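Local coordinates for protein PA-I Galactophilic Lectin (Enterobacter cloacae, PDB 6YGQ) that probably binds galactose-type sugars through a calcium ion, as a PA-IL-like lectin domain that may pair with a second copy of itself, at the interface of chains A and B. Residues are numbered along the deposited sequence; one frame, centred on the assembly and turned at random. Chains: chain A/B, PA-I Galactophilic Lectin.

The interface of chains A and B. Residues chain A 57, 69, 71-74; chain B 56-57, 69, 71, 74.
B:Trp57 lies sandwiched between two residues of chain A. The amide nitrogen NE2 of A:Gln71 sits over the centre of one indole face, 3.3 Å from CE2 of B:Trp57, with the amide plane turned steeply, 74°, against the ring. On the opposite face A:Ile74 packs toward the rim: its backbone CA stands over the six-membered ring, and its CG2 methyl comes within 3.6 Å of CH2 of B:Trp57. A two-fold axis repeats the arrangement, A:Trp57 taking NE2 of B:Gln71 on one face and B:Ile74 on the other. Where the two halves join, the benzo tips of the indoles approach each other, CH2 of A:Trp57 lying 4.1 Å from CZ3 of B:Trp57. CH2 of A:Trp57 also meets CB of B:Ala69, and CH2 of B:Trp57 meets CB of A:Ala69.

What fixes the amide of A:Gln71 over the ring is a pair of hydrogen bonds to the backbone of B:Gly56. NE2 of A:Gln71 donates to the carbonyl O of B:Gly56 at 2.8 Å; the bond is nearly straight and lies in the amide plane, although it reaches the carbonyl from above its plane. OE1 of A:Gln71 accepts the B:Gly56 N-H at 2.9 Å. The side chain leaves between its own backbone N and carbonyl carbon (chi1 56°) and then runs extended, which carries the amide across to chain B.

Water takes over at the pyrrole edge. In the ring plane of B:Trp57, NE1 bonds to water 2 at 3.0 Å, and this water also binds the carbonyl oxygens of A:Gln71 and A:Arg73. Water 1 likewise links NE1 of A:Trp57 to O of B:Gln71. Each indole is thus gripped on its faces by direct packing and at its N-H by a water bridge, which may be more adaptable. As one part of a larger two-fold interface, the patch helps hold the two PA-IL-like domains together in the crystal; whether the pair forms in solution the structure alone does not show.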
# COMPACT_ATOMS: atom_id res chain seq x y z
N TRP A 57 -4.23 -8.82 1.53
CA TRP A 57 -5.16 -9.28 0.51
C TRP A 57 -6.47 -9.69 1.16
O TRP A 57 -6.47 -10.47 2.13
CB TRP A 57 -4.59 -10.47 -0.28
CG TRP A 57 -3.37 -10.16 -1.09
CD1 TRP A 57 -2.11 -10.66 -0.89
CD2 TRP A 57 -3.29 -9.31 -2.24
NE1 TRP A 57 -1.25 -10.16 -1.84
CE2 TRP A 57 -1.95 -9.33 -2.68
CE3 TRP A 57 -4.22 -8.53 -2.94
CZ2 TRP A 57 -1.51 -8.60 -3.79
CZ3 TRP A 57 -3.78 -7.80 -4.03
CH2 TRP A 57 -2.44 -7.84 -4.44
N ALA A 69 -6.89 -5.26 -2.51
CA ALA A 69 -5.84 -4.77 -1.63
C ALA A 69 -6.39 -3.54 -0.93
O ALA A 69 -7.50 -3.09 -1.21
CB ALA A 69 -4.58 -4.44 -2.43
N GLN A 71 -5.76 -0.62 -1.51
CA GLN A 71 -6.03 0.29 -2.62
C GLN A 71 -7.25 -0.11 -3.46
O GLN A 71 -7.45 0.49 -4.52
CB GLN A 71 -4.80 0.38 -3.52
CG GLN A 71 -4.31 -0.96 -4.05
CD GLN A 71 -3.09 -0.84 -4.93
OE1 GLN A 71 -2.27 0.06 -4.76
NE2 GLN A 71 -2.96 -1.74 -5.90
N GLY A 72 -8.08 -1.08 -3.08
CA GLY A 72 -9.30 -1.37 -3.81
C GLY A 72 -9.22 -2.68 -4.57
O GLY A 72 -8.27 -3.46 -4.44
N ARG A 73 -10.25 -2.91 -5.37
CA ARG A 73 -10.40 -4.17 -6.08
C ARG A 73 -9.43 -4.25 -7.26
O ARG A 73 -9.01 -3.24 -7.82
CB ARG A 73 -11.83 -4.36 -6.57
CG ARG A 73 -12.25 -3.49 -7.76
CD ARG A 73 -13.60 -3.98 -8.29
NE ARG A 73 -14.17 -3.14 -9.34
CZ ARG A 73 -13.75 -3.10 -10.60
NH1 ARG A 73 -12.72 -3.84 -10.98
NH2 ARG A 73 -14.35 -2.32 -11.48
N ILE A 74 -9.11 -5.48 -7.64
CA ILE A 74 -8.19 -5.72 -8.75
C ILE A 74 -8.90 -5.38 -10.06
O ILE A 74 -10.13 -5.52 -10.16
CB ILE A 74 -7.68 -7.16 -8.78
CG1 ILE A 74 -8.82 -8.16 -8.98
CG2 ILE A 74 -6.92 -7.48 -7.50
CD1 ILE A 74 -8.36 -9.55 -9.38
N GLY B 56 -0.84 1.16 -7.05
CA GLY B 56 -1.08 0.87 -8.45
C GLY B 56 -1.19 -0.62 -8.72
O GLY B 56 -0.99 -1.46 -7.85
N TRP B 57 -1.53 -0.92 -9.97
CA TRP B 57 -1.68 -2.28 -10.46
C TRP B 57 -0.75 -2.48 -11.65
O TRP B 57 -0.70 -1.65 -12.55
CB TRP B 57 -3.12 -2.56 -10.89
CG TRP B 57 -4.13 -2.48 -9.79
CD1 TRP B 57 -5.13 -1.57 -9.66
CD2 TRP B 57 -4.23 -3.36 -8.67
NE1 TRP B 57 -5.86 -1.83 -8.52
CE2 TRP B 57 -5.32 -2.93 -7.89
CE3 TRP B 57 -3.50 -4.48 -8.25
CZ2 TRP B 57 -5.70 -3.57 -6.72
CZ3 TRP B 57 -3.88 -5.11 -7.08
CH2 TRP B 57 -4.96 -4.65 -6.33
N ALA B 69 0.38 -5.82 -7.07
CA ALA B 69 0.37 -4.51 -6.43
C ALA B 69 1.78 -4.25 -5.92
O ALA B 69 2.64 -5.15 -6.01
CB ALA B 69 -0.64 -4.45 -5.30
N GLN B 71 2.73 -4.46 -3.05
CA GLN B 71 2.87 -5.50 -2.04
C GLN B 71 3.00 -6.90 -2.62
O GLN B 71 2.90 -7.88 -1.87
CB GLN B 71 1.67 -5.45 -1.08
CG GLN B 71 0.31 -5.65 -1.76
CD GLN B 71 -0.86 -5.67 -0.78
OE1 GLN B 71 -0.81 -5.06 0.29
NE2 GLN B 71 -1.93 -6.37 -1.16
N ILE B 74 -0.88 -11.15 -6.66
CA ILE B 74 -2.16 -11.53 -6.07
C ILE B 74 -2.11 -13.01 -5.74
O ILE B 74 -1.38 -13.77 -6.40
CB ILE B 74 -3.33 -11.22 -7.02
CG1 ILE B 74 -3.17 -11.94 -8.36
CG2 ILE B 74 -3.45 -9.71 -7.25
CD1 ILE B 74 -4.46 -12.04 -9.15
O HOH W 1 1.61 -10.29 -2.37
O HOH W 2 -8.23 -0.61 -7.15